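Local coordinates for retinol dehydratase (Spodoptera frugiperda, PDB 1FMJ), which binds retinol and adenosine-3'-5'-diphosphate and, as a dehydratase built on the sulfotransferase fold, probably removes water from retinol by way of a sulfonated intermediate, at residues V68-Y71 / G75-M78; T79-W84 / C279-F284; K286-G291 / H309-G314. One frame throughout, in Å; residues are numbered along the deposited sequence.

Contact 1: residues V68-Y71 / G75-M78; sequences VASY and GTTM. With A3P (adenosine-3'-5'-diphosphate), chain G.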
loop_
_atom_site.group_PDB
_atom_site.type_symbol
_atom_site.label_atom_id
_atom_site.label_comp_id
_atom_site.label_asym_id
_atom_site.label_seq_id
_atom_site.Cartn_x
_atom_site.Cartn_y
_atom_site.Cartn_z
ATOM N N VAL A 68 0.775 0.571 9.896
ATOM C CA VAL A 68 0.755 1.666 8.949
ATOM C C VAL A 68 -0.084 1.061 7.828
ATOM O O VAL A 68 0.320 0.079 7.185
ATOM C CB VAL A 68 2.157 2.030 8.451
ATOM C CG1 VAL A 68 2.058 3.145 7.423
ATOM C CG2 VAL A 68 3.013 2.483 9.629
ATOM N N ALA A 69 -1.267 1.629 7.625
ATOM C CA ALA A 69 -2.197 1.127 6.629
ATOM C C ALA A 69 -2.578 2.216 5.649
ATOM O O ALA A 69 -2.421 3.404 5.933
ATOM C CB ALA A 69 -3.448 0.577 7.321
ATOM N N SER A 70 -3.090 1.810 4.500
ATOM C CA SER A 70 -3.467 2.775 3.478
ATOM C C SER A 70 -3.866 2.069 2.214
ATOM O O SER A 70 -3.633 0.869 2.067
ATOM C CB SER A 70 -2.258 3.631 3.115
ATOM O OG SER A 70 -1.282 2.790 2.514
ATOM N N TYR A 71 -4.476 2.811 1.296
ATOM C CA TYR A 71 -4.752 2.230 -0.000
ATOM C C TYR A 71 -3.369 2.504 -0.616
ATOM O O TYR A 71 -2.802 3.576 -0.394
ATOM C CB TYR A 71 -5.814 2.986 -0.786
ATOM C CG TYR A 71 -5.947 2.367 -2.151
ATOM C CD1 TYR A 71 -6.696 1.206 -2.337
ATOM C CD2 TYR A 71 -5.179 2.831 -3.215
ATOM C CE1 TYR A 71 -6.661 0.510 -3.546
ATOM C CE2 TYR A 71 -5.136 2.145 -4.421
ATOM C CZ TYR A 71 -5.872 0.982 -4.577
ATOM O OH TYR A 71 -5.751 0.260 -5.738
ATOM N N GLY A 75 1.262 7.191 0.443
ATOM C CA GLY A 75 2.213 7.744 1.401
ATOM C C GLY A 75 2.636 6.803 2.520
ATOM O O GLY A 75 3.097 7.239 3.575
ATOM N N THR A 76 2.503 5.502 2.289
ATOM C CA THR A 76 2.859 4.508 3.301
ATOM C C THR A 76 4.349 4.487 3.670
ATOM O O THR A 76 4.699 4.431 4.851
ATOM C CB THR A 76 2.464 3.093 2.835
ATOM O OG1 THR A 76 1.190 3.147 2.188
ATOM C CG2 THR A 76 2.375 2.135 4.015
ATOM N N THR A 77 5.223 4.531 2.669
ATOM C CA THR A 77 6.664 4.468 2.925
ATOM C C THR A 77 7.157 5.583 3.836
ATOM O O THR A 77 7.893 5.325 4.787
ATOM C CB THR A 77 7.469 4.498 1.616
ATOM O OG1 THR A 77 6.872 3.602 0.672
ATOM C CG2 THR A 77 8.906 4.050 1.873
ATOM N N MET A 78 6.755 6.820 3.543
ATOM C CA MET A 78 7.135 7.979 4.347
ATOM C C MET A 78 6.727 7.739 5.782
ATOM O O MET A 78 7.528 7.861 6.709
ATOM C CB MET A 78 6.393 9.230 3.889
ATOM C CG MET A 78 6.605 9.612 2.461
ATOM S SD MET A 78 5.495 10.929 2.049
ATOM C CE MET A 78 6.253 12.289 2.957
HETATM P P1 A3P G . 4.212 9.351 -6.621
HETATM O O1P A3P G . 4.068 8.159 -7.476
HETATM O O2P A3P G . 5.555 9.954 -6.753
HETATM O O3P A3P G . 3.183 10.349 -6.952
HETATM P P2 A3P G . 3.354 4.405 -0.934
HETATM O O4P A3P G . 4.547 4.454 -0.073
HETATM O O5P A3P G . 2.127 4.269 -0.121
HETATM O O6P A3P G . 3.478 3.282 -1.906
HETATM O "O5'" A3P G . 3.254 5.758 -1.743
HETATM C "C5'" A3P G . 4.271 6.169 -2.643
HETATM C "C4'" A3P G . 4.067 7.625 -3.074
HETATM O "O4'" A3P G . 4.694 8.477 -2.073
HETATM C "C3'" A3P G . 4.778 7.952 -4.388
HETATM O "O3'" A3P G . 3.990 8.930 -5.105
HETATM C "C2'" A3P G . 6.135 8.403 -3.887
HETATM O "O2'" A3P G . 7.014 9.039 -4.810
HETATM C "C1'" A3P G . 5.716 9.259 -2.702
HETATM N N9 A3P G . 6.817 9.506 -1.763
HETATM C C8 A3P G . 7.721 8.613 -1.209
HETATM N N7 A3P G . 8.593 9.145 -0.395
HETATM C C5 A3P G . 8.257 10.492 -0.398
HETATM C C6 A3P G . 8.797 11.645 0.272
HETATM N N6 A3P G . 9.839 11.585 1.107
HETATM N N1 A3P G . 8.201 12.882 0.039
HETATM C C2 A3P G . 7.128 12.988 -0.810
HETATM N N3 A3P G . 6.529 11.970 -1.502
HETATM C C4 A3P G . 7.148 10.742 -1.248
#
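S70 and T76 face each other with CA atoms 6.6 Å apart, where strand 66-70 leads through a short loop to G75, the N-cap residue of helix 76-87. This strand-loop-helix unit is the phosphate-binding loop of the sulfotransferases, akin to the P-loop of nucleotide kinases, and it holds the 5'-phosphate of adenosine-3'-5'-diphosphate at the helix N-terminus, whose dipole would favour the negative charge. The two branches of T76 divide the work. Its OG1 lies beside its own backbone N (chi1 -40°), and T76 N and OG1 both bond to phosphate oxygen O5P, the hydroxyl at 2.7 Å. With G75 N added, at 3.1 Å from O5P, that oxygen is gripped three times. Behind the phosphate, S70 OG lies 2.5 Å from T76 OG1, a short hydrogen bond that probably helps to position the hydroxyl touching the ligand. The methyl CG2 of T76 instead lies 3.6 Å from V68 CG1, the two side chains sliding past each other in opposite directions. G75 has a positive phi of 112°, where a CB would collide with the preceding carbonyl oxygen. S70 O is also hydrogen-bonded to H164, a residue of the retinol pocket. T77 repeats the double grip on the next phosphate oxygen, O4P, with its N nearly straight on at 2.8 Å (167°) and its OG1 at 2.6 Å.

Contact 2: residues T79-W84 / C279-F284; sequences TQELVW and CEHLNF. With HG (mercury (II) ion), chain D; A3P (adenosine-3'-5'-diphosphate), chain G.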
loop_
_atom_site.group_PDB
_atom_site.type_symbol
_atom_site.label_atom_id
_atom_site.label_comp_id
_atom_site.label_asym_id
_atom_site.label_seq_id
_atom_site.Cartn_x
_atom_site.Cartn_y
_atom_site.Cartn_z
ATOM N N THR A 79 5.448 7.420 5.946
ATOM C CA THR A 79 4.864 7.171 7.254
ATOM C C THR A 79 5.613 6.067 7.987
ATOM O O THR A 79 5.891 6.186 9.180
ATOM C CB THR A 79 3.384 6.767 7.124
ATOM O OG1 THR A 79 2.688 7.756 6.360
ATOM C CG2 THR A 79 2.734 6.653 8.503
ATOM N N GLN A 80 5.941 4.989 7.281
ATOM C CA GLN A 80 6.667 3.889 7.914
ATOM C C GLN A 80 7.988 4.368 8.498
ATOM O O GLN A 80 8.363 3.979 9.597
ATOM C CB GLN A 80 6.958 2.776 6.913
ATOM C CG GLN A 80 5.763 1.922 6.586
ATOM C CD GLN A 80 6.082 0.874 5.562
ATOM O OE1 GLN A 80 6.832 -0.059 5.830
ATOM N NE2 GLN A 80 5.518 1.023 4.372
ATOM N N GLU A 81 8.690 5.207 7.750
ATOM C CA GLU A 81 9.980 5.717 8.194
ATOM C C GLU A 81 9.819 6.625 9.395
ATOM O O GLU A 81 10.547 6.487 10.384
ATOM C CB GLU A 81 10.676 6.465 7.059
ATOM C CG GLU A 81 12.096 6.923 7.394
ATOM C CD GLU A 81 13.106 5.784 7.464
ATOM O OE1 GLU A 81 14.306 6.076 7.651
ATOM O OE2 GLU A 81 12.714 4.605 7.328
ATOM N N LEU A 82 8.869 7.557 9.308
ATOM C CA LEU A 82 8.615 8.478 10.407
ATOM C C LEU A 82 8.275 7.693 11.668
ATOM O O LEU A 82 8.879 7.895 12.724
ATOM C CB LEU A 82 7.445 9.408 10.070
ATOM C CG LEU A 82 7.662 10.428 8.957
ATOM C CD1 LEU A 82 6.355 11.182 8.687
ATOM C CD2 LEU A 82 8.767 11.385 9.360
ATOM N N VAL A 83 7.300 6.796 11.541
ATOM C CA VAL A 83 6.844 5.970 12.652
ATOM C C VAL A 83 7.951 5.110 13.261
ATOM O O VAL A 83 7.999 4.928 14.475
ATOM C CB VAL A 83 5.680 5.039 12.202
ATOM C CG1 VAL A 83 5.380 4.001 13.276
ATOM C CG2 VAL A 83 4.432 5.862 11.913
ATOM N N TRP A 84 8.842 4.576 12.434
ATOM C CA TRP A 84 9.897 3.731 12.968
ATOM C C TRP A 84 10.913 4.547 13.736
ATOM O O TRP A 84 11.320 4.169 14.826
ATOM C CB TRP A 84 10.615 2.963 11.855
ATOM C CG TRP A 84 11.319 1.727 12.354
ATOM C CD1 TRP A 84 10.780 0.477 12.500
ATOM C CD2 TRP A 84 12.678 1.631 12.796
ATOM N NE1 TRP A 84 11.721 -0.389 13.005
ATOM C CE2 TRP A 84 12.895 0.290 13.194
ATOM C CE3 TRP A 84 13.735 2.546 12.896
ATOM C CZ2 TRP A 84 14.129 -0.160 13.681
ATOM C CZ3 TRP A 84 14.966 2.097 13.384
ATOM C CH2 TRP A 84 15.148 0.755 13.768
ATOM N N CYS A 279 12.147 15.934 9.362
ATOM C CA CYS A 279 11.647 16.540 8.141
ATOM C C CYS A 279 12.712 16.517 7.053
ATOM O O CYS A 279 12.437 16.122 5.925
ATOM C CB CYS A 279 11.199 17.978 8.402
ATOM S SG CYS A 279 10.132 18.632 7.089
ATOM N N GLU A 280 13.932 16.923 7.384
ATOM C CA GLU A 280 14.986 16.928 6.382
ATOM C C GLU A 280 15.307 15.507 5.932
ATOM O O GLU A 280 15.673 15.280 4.776
ATOM C CB GLU A 280 16.238 17.642 6.911
ATOM C CG GLU A 280 16.757 17.168 8.260
ATOM C CD GLU A 280 17.760 18.145 8.867
ATOM O OE1 GLU A 280 18.779 18.446 8.206
ATOM O OE2 GLU A 280 17.527 18.617 10.000
ATOM N N HIS A 281 15.138 14.547 6.837
ATOM C CA HIS A 281 15.397 13.146 6.512
ATOM C C HIS A 281 14.413 12.642 5.466
ATOM O O HIS A 281 14.716 11.717 4.718
ATOM C CB HIS A 281 15.285 12.277 7.766
ATOM C CG HIS A 281 15.482 10.813 7.510
ATOM N ND1 HIS A 281 16.699 10.274 7.157
ATOM C CD2 HIS A 281 14.607 9.779 7.536
ATOM C CE1 HIS A 281 16.568 8.973 6.976
ATOM N NE2 HIS A 281 15.308 8.646 7.200
ATOM N N LEU A 282 13.230 13.244 5.414
ATOM C CA LEU A 282 12.228 12.813 4.456
ATOM C C LEU A 282 12.208 13.660 3.201
ATOM O O LEU A 282 11.254 13.590 2.428
ATOM C CB LEU A 282 10.829 12.831 5.078
ATOM C CG LEU A 282 10.470 11.918 6.250
ATOM C CD1 LEU A 282 8.976 11.630 6.155
ATOM C CD2 LEU A 282 11.246 10.614 6.214
ATOM N N ASN A 283 13.238 14.480 3.005
ATOM C CA ASN A 283 13.306 15.311 1.807
ATOM C C ASN A 283 13.201 14.351 0.628
ATOM O O ASN A 283 13.880 13.328 0.607
ATOM C CB ASN A 283 14.636 16.063 1.766
ATOM C CG ASN A 283 14.824 16.837 0.478
ATOM O OD1 ASN A 283 15.153 16.267 -0.565
ATOM N ND2 ASN A 283 14.605 18.144 0.544
ATOM N N PHE A 284 12.372 14.676 -0.357
ATOM C CA PHE A 284 12.180 13.765 -1.479
ATOM C C PHE A 284 13.425 13.241 -2.159
ATOM O O PHE A 284 13.538 12.036 -2.387
ATOM C CB PHE A 284 11.276 14.362 -2.554
ATOM C CG PHE A 284 10.893 13.367 -3.616
ATOM C CD1 PHE A 284 10.036 12.309 -3.314
ATOM C CD2 PHE A 284 11.416 13.461 -4.903
ATOM C CE1 PHE A 284 9.706 11.360 -4.276
ATOM C CE2 PHE A 284 11.093 12.516 -5.872
ATOM C CZ PHE A 284 10.235 11.463 -5.556
HETATM HG HG HG D . 12.246 19.832 6.434
HETATM P P1 A3P G . 4.212 9.351 -6.621
HETATM O O1P A3P G . 4.068 8.159 -7.476
HETATM O O2P A3P G . 5.555 9.954 -6.753
HETATM O O3P A3P G . 3.183 10.349 -6.952
HETATM P P2 A3P G . 3.354 4.405 -0.934
HETATM O O4P A3P G . 4.547 4.454 -0.073
HETATM O O5P A3P G . 2.127 4.269 -0.121
HETATM O O6P A3P G . 3.478 3.282 -1.906
HETATM O "O5'" A3P G . 3.254 5.758 -1.743
HETATM C "C5'" A3P G . 4.271 6.169 -2.643
HETATM C "C4'" A3P G . 4.067 7.625 -3.074
HETATM O "O4'" A3P G . 4.694 8.477 -2.073
HETATM C "C3'" A3P G . 4.778 7.952 -4.388
HETATM O "O3'" A3P G . 3.990 8.930 -5.105
HETATM C "C2'" A3P G . 6.135 8.403 -3.887
HETATM O "O2'" A3P G . 7.014 9.039 -4.810
HETATM C "C1'" A3P G . 5.716 9.259 -2.702
HETATM N N9 A3P G . 6.817 9.506 -1.763
HETATM C C8 A3P G . 7.721 8.613 -1.209
HETATM N N7 A3P G . 8.593 9.145 -0.395
HETATM C C5 A3P G . 8.257 10.492 -0.398
HETATM C C6 A3P G . 8.797 11.645 0.272
HETATM N N6 A3P G . 9.839 11.585 1.107
HETATM N N1 A3P G . 8.201 12.882 0.039
HETATM C C2 A3P G . 7.128 12.988 -0.810
HETATM N N3 A3P G . 6.529 11.970 -1.502
HETATM C C4 A3P G . 7.148 10.742 -1.248
#
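H281 NE2 donates a 2.8 Å hydrogen bond to E81 OE1, joining the C-terminal end of helix 272-281 to helix 76-87, the helix that follows the phosphate-binding loop of this sulfotransferase fold. The bond is fairly straight (160°) and reaches OE1 on the anti side, 16° out of the carboxylate plane. Although the two side chains cross at about a right angle, the carboxylate and imidazole are nearly coplanar; the bend at chi2 of E81 (72°) brings the carboxylate round to the ring edge. Next to this polar pair, L82 CD2 packs against L282 CD1; the 3.2 Å between them is shorter than usual for carbons, so its exact value is doubtful. L282 CD2 lies 4.0 Å from E81 CG. In the second shell, R102 forms a salt bridge with E81 OE2, and F92 meets the H281 ring edge-to-face. With an alanine here in place of E81, H281 NE2 and the R102 guanidinium would probably both lose their carboxylate partner, and the imidazole would be freer to turn. L282, the first residue to depart from helical geometry, also serves the nucleotide: its carbonyl O accepts a hydrogen bond from adenine N6 at 2.8 Å.

Contact 3: residues K286-G291 / H309-G314; sequences KFKNNG and HFIRKG. With A3P (adenosine-3'-5'-diphosphate), chain G; RTL (retinol), chain H.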
loop_
_atom_site.group_PDB
_atom_site.type_symbol
_atom_site.label_atom_id
_atom_site.label_comp_id
_atom_site.label_asym_id
_atom_site.label_seq_id
_atom_site.Cartn_x
_atom_site.Cartn_y
_atom_site.Cartn_z
ATOM N N LYS A 286 16.565 13.159 -1.012
ATOM C CA LYS A 286 17.347 12.335 -0.095
ATOM C C LYS A 286 16.643 10.986 0.058
ATOM O O LYS A 286 17.232 9.929 -0.162
ATOM C CB LYS A 286 17.475 13.002 1.277
ATOM C CG LYS A 286 18.412 12.251 2.223
ATOM C CD LYS A 286 18.465 12.859 3.625
ATOM C CE LYS A 286 19.441 12.076 4.517
ATOM N NZ LYS A 286 19.369 12.439 5.968
ATOM N N PHE A 287 15.367 11.035 0.423
ATOM C CA PHE A 287 14.581 9.820 0.609
ATOM C C PHE A 287 14.640 8.939 -0.646
ATOM O O PHE A 287 14.854 7.727 -0.569
ATOM C CB PHE A 287 13.129 10.195 0.920
ATOM C CG PHE A 287 12.377 9.142 1.684
ATOM C CD1 PHE A 287 12.690 8.871 3.012
ATOM C CD2 PHE A 287 11.349 8.430 1.083
ATOM C CE1 PHE A 287 11.989 7.905 3.725
ATOM C CE2 PHE A 287 10.644 7.465 1.790
ATOM C CZ PHE A 287 10.962 7.201 3.108
ATOM N N LYS A 288 14.479 9.568 -1.804
ATOM C CA LYS A 288 14.491 8.851 -3.072
ATOM C C LYS A 288 15.753 8.030 -3.323
ATOM O O LYS A 288 15.673 6.926 -3.847
ATOM C CB LYS A 288 14.276 9.829 -4.228
ATOM C CG LYS A 288 14.200 9.157 -5.594
ATOM C CD LYS A 288 13.651 10.113 -6.632
ATOM C CE LYS A 288 13.463 9.435 -7.976
ATOM N NZ LYS A 288 12.724 10.332 -8.917
ATOM N N ASN A 289 16.914 8.565 -2.962
ATOM C CA ASN A 289 18.172 7.845 -3.166
ATOM C C ASN A 289 18.629 7.141 -1.896
ATOM O O ASN A 289 19.809 6.829 -1.735
ATOM C CB ASN A 289 19.264 8.805 -3.654
ATOM C CG ASN A 289 19.032 9.272 -5.078
ATOM O OD1 ASN A 289 19.226 8.519 -6.035
ATOM N ND2 ASN A 289 18.600 10.516 -5.225
ATOM N N ASN A 290 17.679 6.898 -0.997
ATOM C CA ASN A 290 17.948 6.214 0.255
ATOM C C ASN A 290 17.674 4.738 -0.016
ATOM O O ASN A 290 16.525 4.293 0.008
ATOM C CB ASN A 290 17.014 6.732 1.358
ATOM C CG ASN A 290 17.397 6.232 2.741
ATOM O OD1 ASN A 290 17.864 5.111 2.902
ATOM N ND2 ASN A 290 17.178 7.063 3.747
ATOM N N GLY A 291 18.743 3.993 -0.285
ATOM C CA GLY A 291 18.631 2.576 -0.570
ATOM C C GLY A 291 17.887 1.754 0.469
ATOM O O GLY A 291 17.417 0.657 0.167
ATOM N N HIS A 309 10.519 3.699 -10.811
ATOM C CA HIS A 309 11.101 3.691 -9.484
ATOM C C HIS A 309 10.011 3.643 -8.418
ATOM O O HIS A 309 8.907 4.139 -8.631
ATOM C CB HIS A 309 11.952 4.951 -9.310
ATOM C CG HIS A 309 13.079 5.048 -10.293
ATOM N ND1 HIS A 309 14.268 4.367 -10.131
ATOM C CD2 HIS A 309 13.172 5.687 -11.484
ATOM C CE1 HIS A 309 15.045 4.585 -11.178
ATOM N NE2 HIS A 309 14.403 5.383 -12.013
ATOM N N PHE A 310 10.340 3.048 -7.275
ATOM C CA PHE A 310 9.412 2.937 -6.153
ATOM C C PHE A 310 9.111 4.330 -5.591
ATOM O O PHE A 310 7.973 4.641 -5.271
ATOM C CB PHE A 310 10.014 2.049 -5.065
ATOM C CG PHE A 310 9.049 1.702 -3.979
ATOM C CD1 PHE A 310 7.917 0.941 -4.261
ATOM C CD2 PHE A 310 9.246 2.162 -2.681
ATOM C CE1 PHE A 310 6.993 0.650 -3.262
ATOM C CE2 PHE A 310 8.328 1.876 -1.677
ATOM C CZ PHE A 310 7.198 1.117 -1.973
ATOM N N ILE A 311 10.144 5.156 -5.454
ATOM C CA ILE A 311 9.988 6.534 -4.991
ATOM C C ILE A 311 10.150 7.301 -6.304
ATOM O O ILE A 311 11.259 7.445 -6.820
ATOM C CB ILE A 311 11.074 6.899 -3.967
ATOM C CG1 ILE A 311 10.889 6.025 -2.716
ATOM C CG2 ILE A 311 10.969 8.377 -3.576
ATOM C CD1 ILE A 311 11.912 6.266 -1.636
ATOM N N ARG A 312 9.026 7.788 -6.828
ATOM C CA ARG A 312 8.964 8.422 -8.143
ATOM C C ARG A 312 9.015 9.941 -8.303
ATOM O O ARG A 312 10.057 10.485 -8.681
ATOM C CB ARG A 312 7.718 7.870 -8.844
ATOM C CG ARG A 312 7.615 8.075 -10.352
ATOM C CD ARG A 312 6.356 7.380 -10.867
ATOM N NE ARG A 312 5.150 7.987 -10.299
ATOM C CZ ARG A 312 4.562 9.080 -10.776
ATOM N NH1 ARG A 312 5.063 9.687 -11.845
ATOM N NH2 ARG A 312 3.491 9.583 -10.172
ATOM N N LYS A 313 7.893 10.612 -8.032
ATOM C CA LYS A 313 7.775 12.064 -8.185
ATOM C C LYS A 313 7.635 12.844 -6.879
ATOM O O LYS A 313 8.367 13.799 -6.642
ATOM C CB LYS A 313 6.577 12.376 -9.082
ATOM C CG LYS A 313 6.913 12.856 -10.486
ATOM C CD LYS A 313 7.186 14.350 -10.508
ATOM C CE LYS A 313 7.194 14.906 -11.928
ATOM N NZ LYS A 313 8.301 14.360 -12.782
ATOM N N GLY A 314 6.667 12.461 -6.051
ATOM C CA GLY A 314 6.465 13.127 -4.778
ATOM C C GLY A 314 5.621 14.393 -4.790
ATOM O O GLY A 314 5.641 15.160 -3.832
HETATM P P1 A3P G . 4.212 9.351 -6.621
HETATM O O1P A3P G . 4.068 8.159 -7.476
HETATM O O2P A3P G . 5.555 9.954 -6.753
HETATM O O3P A3P G . 3.183 10.349 -6.952
HETATM P P2 A3P G . 3.354 4.405 -0.934
HETATM O O4P A3P G . 4.547 4.454 -0.073
HETATM O O5P A3P G . 2.127 4.269 -0.121
HETATM O O6P A3P G . 3.478 3.282 -1.906
HETATM O "O5'" A3P G . 3.254 5.758 -1.743
HETATM C "C5'" A3P G . 4.271 6.169 -2.643
HETATM C "C4'" A3P G . 4.067 7.625 -3.074
HETATM O "O4'" A3P G . 4.694 8.477 -2.073
HETATM C "C3'" A3P G . 4.778 7.952 -4.388
HETATM O "O3'" A3P G . 3.990 8.930 -5.105
HETATM C "C2'" A3P G . 6.135 8.403 -3.887
HETATM O "O2'" A3P G . 7.014 9.039 -4.810
HETATM C "C1'" A3P G . 5.716 9.259 -2.702
HETATM N N9 A3P G . 6.817 9.506 -1.763
HETATM C C8 A3P G . 7.721 8.613 -1.209
HETATM N N7 A3P G . 8.593 9.145 -0.395
HETATM C C5 A3P G . 8.257 10.492 -0.398
HETATM C C6 A3P G . 8.797 11.645 0.272
HETATM N N6 A3P G . 9.839 11.585 1.107
HETATM N N1 A3P G . 8.201 12.882 0.039
HETATM C C2 A3P G . 7.128 12.988 -0.810
HETATM N N3 A3P G . 6.529 11.970 -1.502
HETATM C C4 A3P G . 7.148 10.742 -1.248
HETATM C C1 RTL H . 6.647 -10.002 -8.819
HETATM C C2 RTL H . 6.099 -11.238 -9.602
HETATM C C3 RTL H . 6.091 -12.515 -8.772
HETATM C C4 RTL H . 6.552 -12.863 -7.358
HETATM C C5 RTL H . 7.065 -11.550 -6.761
HETATM C C6 RTL H . 7.127 -10.274 -7.343
HETATM C C7 RTL H . 7.645 -9.081 -6.623
HETATM C C8 RTL H . 6.907 -8.329 -5.754
HETATM C C9 RTL H . 7.409 -7.147 -5.040
HETATM C C10 RTL H . 6.534 -6.493 -4.193
HETATM C C11 RTL H . 6.736 -5.294 -3.349
HETATM C C12 RTL H . 5.712 -4.389 -3.502
HETATM C C13 RTL H . 5.379 -3.062 -2.944
HETATM C C14 RTL H . 4.345 -2.188 -3.128
HETATM C C15 RTL H . 3.195 -2.243 -2.210
HETATM O O1 RTL H . 3.375 -1.454 -1.112
HETATM C C16 RTL H . 5.428 -9.064 -8.920
HETATM C C17 RTL H . 7.743 -9.472 -9.757
HETATM C C18 RTL H . 7.578 -11.809 -5.336
HETATM C C19 RTL H . 8.863 -6.683 -5.252
HETATM C C20 RTL H . 6.514 -2.701 -1.971
#
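K288 and I311 run alongside each other in opposite directions, with K288 CB 3.7 Å from I311 CG2. Packing is closest on the buried side, where I311 CD1 reaches 3.5 Å from F287 CD2, the two side chains crossing at about a right angle, and the same phenylalanine carbon lies 3.2 Å from adenine N7. Toward solvent the contact is looser: K288 is partly exposed and K313 itself is exposed. Fully extended beyond CG, the lysine at 288 passes I311 and ends at the next residue, where NZ donates a hydrogen bond to R312 O at 2.7 Å, in the carbonyl plane with a C=O...N angle of 147°. The 3'-phosphate is held separately. The R312 guanidinium turns its edge to it, NE lying 3.0 Å from O1P and NH2 adding a weak bond, while K313 CB sits off-centre over one guanidinium face. Backbone amides add to the grip: K313 N and G314 N converge on O2P, at 2.7 and 2.8 Å. The contact thus ties the end of helix 284-288 to the loop before helix 325-338, with F287 resting on T77 and E81 of helix 76-87 and R312 on V192 and H196 of helix 187-200.

How the contacts relate
All three contacts border the same nucleotide. Contact 1 lies nearest the middle of the chain and is fully buried; contacts 2 and 3 are farther out, the former still buried, the latter partly open to solvent. Helix 76-87 serves both contact 1 and contact 2, and T79 of contact 2 packs on V68 of contact 1. Helices 272-281 and 284-288 follow one another, and F284 of contact 2 packs against I311 of contact 3. Their chemistry differs with place: a hydroxyl pair and small apolar packing at the 5'-phosphate in contact 1, a histidine-carboxylate bond beside leucines near the adenine in contact 2, and a lysine reaching a backbone carbonyl near the 3'-phosphate in contact 3.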